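Siderophore periplasmic binding protein (Thermobifida fusca, PDB 5DH0) probably binds the iron-loaded siderophore fuscachelin in the periplasmic-binding-protein manner and passes it on for import into the cell. Local coordinates at residues I45-E49 against F50-V54; L92-M96 against E97-E101; A199-N202 against T203-G207. All blocks are in the same frame, centred on the assembly; numbering follows the deposited sequence.

Interaction 1: residues I45-E49 against F50-V54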
# COMPACT_ATOMS: atom_id res chain seq x y z
N ILE A 45 29.14 18.51 -33.60
CA ILE A 45 28.04 17.61 -33.30
C ILE A 45 26.69 18.34 -33.31
O ILE A 45 26.55 19.39 -32.67
CB ILE A 45 28.28 16.92 -31.94
CG1 ILE A 45 29.54 16.06 -32.03
CG2 ILE A 45 27.08 16.07 -31.51
CD1 ILE A 45 30.16 15.73 -30.71
N VAL A 46 25.72 17.80 -34.06
CA VAL A 46 24.33 18.24 -33.90
C VAL A 46 23.62 17.30 -32.94
O VAL A 46 23.49 16.10 -33.21
CB VAL A 46 23.56 18.30 -35.23
CG1 VAL A 46 22.06 18.36 -34.98
CG2 VAL A 46 24.00 19.51 -36.03
N ALA A 47 23.18 17.84 -31.81
CA ALA A 47 22.44 17.07 -30.81
C ALA A 47 20.94 17.20 -31.03
O ALA A 47 20.35 18.23 -30.73
CB ALA A 47 22.81 17.53 -29.40
N LEU A 48 20.32 16.15 -31.55
CA LEU A 48 18.87 16.10 -31.55
C LEU A 48 18.41 15.63 -30.17
O LEU A 48 19.21 15.65 -29.21
CB LEU A 48 18.35 15.20 -32.67
CG LEU A 48 18.87 15.65 -34.04
CD1 LEU A 48 18.39 14.75 -35.15
CD2 LEU A 48 18.49 17.10 -34.31
N GLU A 49 17.15 15.22 -30.06
CA GLU A 49 16.59 14.89 -28.75
C GLU A 49 17.42 13.83 -28.02
O GLU A 49 17.87 12.85 -28.63
CB GLU A 49 15.13 14.43 -28.87
CG GLU A 49 14.41 14.46 -27.52
CD GLU A 49 13.05 13.79 -27.54
OE1 GLU A 49 12.90 12.76 -28.25
OE2 GLU A 49 12.14 14.29 -26.82
N PHE A 50 17.63 14.07 -26.72
CA PHE A 50 18.46 13.27 -25.81
C PHE A 50 19.95 13.41 -26.09
O PHE A 50 20.76 12.87 -25.34
CB PHE A 50 18.05 11.78 -25.83
CG PHE A 50 16.61 11.57 -25.49
CD1 PHE A 50 16.14 11.85 -24.21
CD2 PHE A 50 15.71 11.14 -26.46
CE1 PHE A 50 14.80 11.69 -23.89
CE2 PHE A 50 14.38 10.98 -26.15
CZ PHE A 50 13.91 11.25 -24.86
N GLY A 51 20.30 14.14 -27.14
CA GLY A 51 21.70 14.40 -27.44
C GLY A 51 22.29 15.52 -26.59
O GLY A 51 23.48 15.53 -26.31
N THR A 52 21.45 16.46 -26.17
CA THR A 52 21.92 17.63 -25.43
C THR A 52 22.61 17.25 -24.12
O THR A 52 23.67 17.78 -23.80
CB THR A 52 20.77 18.60 -25.10
OG1 THR A 52 20.06 18.94 -26.30
CG2 THR A 52 21.32 19.86 -24.46
N GLU A 53 21.99 16.34 -23.37
CA GLU A 53 22.55 15.85 -22.10
C GLU A 53 23.91 15.20 -22.33
O GLU A 53 24.81 15.27 -21.49
CB GLU A 53 21.59 14.86 -21.43
CG GLU A 53 20.28 15.50 -20.91
CD GLU A 53 19.31 15.93 -22.03
OE1 GLU A 53 19.57 15.66 -23.24
OE2 GLU A 53 18.29 16.58 -21.70
N VAL A 54 24.08 14.59 -23.50
CA VAL A 54 25.32 13.90 -23.82
C VAL A 54 26.46 14.88 -24.07
O VAL A 54 27.55 14.73 -23.51
CB VAL A 54 25.14 12.98 -25.03
CG1 VAL A 54 26.49 12.40 -25.49
CG2 VAL A 54 24.18 11.86 -24.67
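Glu49 lays its side chain along the ring of Phe50, the two pointing the same way from the turn between strand 45-47 and helix 52-57. The apolar part is a CH-pi contact: CG of Glu49 stands 3.9 Å from the centroid of the Phe50 ring, over one face and displaced toward the rim. Its direction follows from the torsions, with CG of Glu49 anti to the backbone N (chi1 -164°) and the chain extended beyond it. The carboxylate is inclined 37° to the ring, and its oxygen OE1 forms a salt bridge with Arg112. With an alanine here, Arg112 would probably lose this charged partner and the ring face its cover from the CG methylene.

The polar part is backbone. Gly51 N donates to Leu48 O at 2.8 Å, a bond that closes the turn while Phe50 takes a positive phi of 71°.

The third part is steric. The methyl CB of Ala47 lies 3.5 Å from Gly51 C and 3.7 Å from Thr52 N, and a beta carbon on Gly51 would clash with both Ala47 CB and Leu48 O, so the bare glycine permits this close approach.

The whole illustrates how a parallel sheet hands its chain to a helix, here in the beta-alpha-beta unit of strand 45-47, helix 52-57 and strand 64-66. Strand 45-47 runs between strands 64-66 and 106-112; Phe50 reaches Leu144 and Met147 of helix 142-154 and meets Phe137 edge-to-face, while Val54 packs on Leu151 of that same helix.

Interaction 2: residues L92-M96 against E97-E101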
# COMPACT_ATOMS: atom_id res chain seq x y z
N LEU A 92 9.42 17.73 -32.09
CA LEU A 92 10.37 16.81 -32.70
C LEU A 92 10.48 16.92 -34.23
O LEU A 92 11.13 16.09 -34.86
CB LEU A 92 10.04 15.36 -32.32
CG LEU A 92 10.69 14.73 -31.09
CD1 LEU A 92 10.74 15.71 -29.92
CD2 LEU A 92 9.97 13.44 -30.69
N GLU A 93 9.87 17.92 -34.86
CA GLU A 93 10.08 18.06 -36.30
C GLU A 93 11.47 18.64 -36.57
O GLU A 93 11.92 19.56 -35.89
CB GLU A 93 9.01 18.92 -36.98
CG GLU A 93 9.12 18.81 -38.51
CD GLU A 93 8.29 19.82 -39.27
OE1 GLU A 93 8.00 20.90 -38.71
OE2 GLU A 93 7.95 19.54 -40.45
N ILE A 94 12.13 18.07 -37.57
CA ILE A 94 13.52 18.39 -37.85
C ILE A 94 13.65 19.40 -38.99
O ILE A 94 13.09 19.22 -40.07
CB ILE A 94 14.31 17.10 -38.18
CG1 ILE A 94 14.34 16.18 -36.95
CG2 ILE A 94 15.71 17.41 -38.64
CD1 ILE A 94 15.01 14.83 -37.21
N ASN A 95 14.39 20.47 -38.73
CA ASN A 95 14.71 21.47 -39.74
C ASN A 95 15.99 21.07 -40.48
O ASN A 95 17.09 21.41 -40.05
CB ASN A 95 14.87 22.83 -39.07
CG ASN A 95 15.00 23.96 -40.07
OD1 ASN A 95 15.37 23.76 -41.22
ND2 ASN A 95 14.71 25.17 -39.61
N MET A 96 15.82 20.32 -41.57
CA MET A 96 16.94 19.79 -42.33
C MET A 96 17.90 20.88 -42.82
O MET A 96 19.12 20.71 -42.76
CB MET A 96 16.41 18.99 -43.52
CG MET A 96 15.76 17.68 -43.12
SD MET A 96 16.98 16.49 -42.53
CE MET A 96 15.97 15.04 -42.18
N GLU A 97 17.34 21.98 -43.29
CA GLU A 97 18.12 23.13 -43.73
C GLU A 97 19.02 23.66 -42.63
O GLU A 97 20.17 24.00 -42.87
CB GLU A 97 17.21 24.25 -44.21
CG GLU A 97 16.67 24.07 -45.61
CD GLU A 97 16.87 25.31 -46.44
OE1 GLU A 97 17.17 26.38 -45.84
OE2 GLU A 97 16.75 25.23 -47.68
N ALA A 98 18.47 23.76 -41.43
CA ALA A 98 19.22 24.29 -40.31
C ALA A 98 20.41 23.37 -40.00
O ALA A 98 21.49 23.82 -39.63
CB ALA A 98 18.32 24.45 -39.09
N ILE A 99 20.20 22.07 -40.18
CA ILE A 99 21.24 21.11 -39.87
C ILE A 99 22.38 21.24 -40.86
O ILE A 99 23.55 21.24 -40.46
CB ILE A 99 20.71 19.67 -39.86
CG1 ILE A 99 19.74 19.50 -38.69
CG2 ILE A 99 21.87 18.68 -39.78
CD1 ILE A 99 19.25 18.10 -38.50
N ALA A 100 22.05 21.36 -42.14
CA ALA A 100 23.09 21.52 -43.16
C ALA A 100 23.84 22.84 -42.96
O ALA A 100 25.06 22.90 -43.14
CB ALA A 100 22.48 21.44 -44.55
N GLU A 101 23.14 23.89 -42.55
CA GLU A 101 23.82 25.17 -42.31
C GLU A 101 24.80 25.10 -41.13
O GLU A 101 25.84 25.75 -41.16
CB GLU A 101 22.81 26.28 -42.10
CG GLU A 101 22.55 27.10 -43.37
CD GLU A 101 21.59 28.26 -43.13
OE1 GLU A 101 20.36 28.04 -43.22
OE2 GLU A 101 22.08 29.38 -42.86
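Asn95 turns its amide back over the first turn of helix 96-102, the textbook solution for the N-H groups that a helix start leaves without backbone acceptors. With CG anti to the backbone N (chi1 -171°), the side chain brings OD1 to 3.1 Å from Ala98 N, and the N-H points at the oxygen with an angle of 154°. The donor stands above the amide plane, 68° out of it, so this N-cap bond approaches OD1 across the face of the group and not along a lone pair. The methyl of Ala98 sits close against the same amide, its CB 3.5 Å from Asn95 CG.

Ile94, just before the cap, and Ile99, in the helix, cross obliquely. Branch CG2 of Ile94 meets the tip of Ile99, CD1, at 3.6 Å, an apolar contact between the loop and the helix. Ile99 continues to Val87 and Ile107 on the sheet, and Ile94, Met96 and Ile99 all touch helix 116-126.

Backbone bonds carry the helix onward: Ile99 N donates to Asn95 O at 3.2 Å, and Ala100 N to Met96 O at 3.1 Å.

Chemically, then, a side-chain carbonyl supplies an acceptor at the helix start, and its partial negative charge would probably interact favourably with the positive end of the helix dipole, while the isoleucine pair ties the incoming loop to the helix side that faces the sheet.

Interaction 3: residues A199-N202 against T203-G207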
# COMPACT_ATOMS: atom_id res chain seq x y z
N ALA A 199 -0.44 14.18 -11.39
CA ALA A 199 -0.01 12.85 -11.74
C ALA A 199 0.86 12.21 -10.62
O ALA A 199 1.63 12.89 -9.94
CB ALA A 199 0.73 12.87 -13.05
N VAL A 200 0.68 10.90 -10.44
CA VAL A 200 1.53 10.08 -9.56
C VAL A 200 2.37 9.14 -10.44
O VAL A 200 1.82 8.36 -11.21
CB VAL A 200 0.71 9.24 -8.55
CG1 VAL A 200 1.65 8.47 -7.59
CG2 VAL A 200 -0.28 10.14 -7.78
N VAL A 201 3.69 9.24 -10.33
CA VAL A 201 4.58 8.50 -11.24
C VAL A 201 4.63 7.01 -10.88
O VAL A 201 4.56 6.64 -9.71
CB VAL A 201 5.98 9.12 -11.23
CG1 VAL A 201 6.98 8.29 -12.07
CG2 VAL A 201 5.89 10.57 -11.74
N ASN A 202 4.72 6.18 -11.91
CA ASN A 202 4.67 4.73 -11.79
C ASN A 202 6.07 4.11 -11.57
O ASN A 202 7.09 4.79 -11.69
CB ASN A 202 3.99 4.16 -13.04
CG ASN A 202 3.34 2.78 -12.80
OD1 ASN A 202 3.15 2.36 -11.66
ND2 ASN A 202 2.99 2.11 -13.88
N THR A 203 6.11 2.82 -11.24
CA THR A 203 7.38 2.12 -10.95
C THR A 203 8.27 1.95 -12.18
O THR A 203 9.44 1.62 -12.06
CB THR A 203 7.13 0.73 -10.37
OG1 THR A 203 6.38 -0.04 -11.31
CG2 THR A 203 6.34 0.82 -9.04
N ASN A 204 7.72 2.18 -13.37
CA ASN A 204 8.47 1.98 -14.60
C ASN A 204 8.98 3.27 -15.24
O ASN A 204 9.43 3.25 -16.38
CB ASN A 204 7.60 1.23 -15.63
CG ASN A 204 6.33 1.99 -15.99
OD1 ASN A 204 5.95 2.99 -15.35
ND2 ASN A 204 5.64 1.51 -17.02
N ALA A 205 8.91 4.40 -14.53
CA ALA A 205 9.26 5.67 -15.18
C ALA A 205 9.96 6.68 -14.27
O ALA A 205 9.62 6.80 -13.09
CB ALA A 205 8.02 6.31 -15.78
N TRP A 206 10.95 7.39 -14.83
CA TRP A 206 11.56 8.55 -14.19
C TRP A 206 11.95 8.24 -12.75
O TRP A 206 12.43 7.14 -12.46
CB TRP A 206 10.59 9.75 -14.27
CG TRP A 206 10.13 9.95 -15.71
CD1 TRP A 206 10.93 10.02 -16.80
CD2 TRP A 206 8.79 10.09 -16.20
NE1 TRP A 206 10.19 10.18 -17.95
CE2 TRP A 206 8.86 10.24 -17.60
CE3 TRP A 206 7.53 10.13 -15.59
CZ2 TRP A 206 7.74 10.41 -18.40
CZ3 TRP A 206 6.41 10.30 -16.39
CH2 TRP A 206 6.52 10.43 -17.77
N GLY A 207 11.72 9.17 -11.83
CA GLY A 207 12.08 8.97 -10.44
C GLY A 207 11.40 7.79 -9.78
O GLY A 207 11.94 7.21 -8.82
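Asn202 uses both ends of its amide to hold the bend that follows strand 197-201. Its nitrogen ND2 donates to two backbone carbonyls, those of Gly226 and Asn228, while OD1 takes a weak bond from Thr203 N at 3.0 Å. CG anti to the backbone N (chi1 -156°) places the amide beside the main chain it grips. Asn204 crosses it with its own amide turned 77° away, its OD1 lying 3.2 Å from Asn202 CB; ND2 of Asn204 donates to the carbonyl of Glu227, so both asparagines reach the same neighbouring loop.

Both belong to a type I beta turn from Asn202 to Ala205, closed by a long, weak bond from Ala205 N to Asn202 O at 3.4 Å. Val201 makes the apolar part: its CG1 lies 4.0 Å from CE3 of Trp206, the side chains at about a right angle, and 4.3 Å from Ala205 CB. CG1 also comes to 3.2 Å from Ala205 O.

The turn thus illustrates a tight passage from strand to helix, leading from strand 197-201 toward helix 206-213. Strand 197-201 pairs antiparallel with both 187-193 and 230-234, and Val201 rests on Leu190 and Phe192 of the former.

All three examples are short-range contacts at junctions leading into helices. Interaction 1 lies on strand 45-47 of the parallel sheet and interaction 2 in the loop after strand 86-88 of the same sheet; their centres are 14 Å apart, and they touch: Glu49 OE2 lies 3.7 Å from Leu92 CD1, and Leu48 CD1 lies 4.0 Å from Ile94 CD1. Interaction 3 belongs to the mixed sheet on the opposite side of the chain's centre, its own centre 24 Å from that of interaction 1 and 33 Å from that of interaction 2. Nearest atoms of interactions 1 and 3 are still about 8 Å apart. Proteins of this family bind their ligand between two lobes, and this separation is consistent with different lobes.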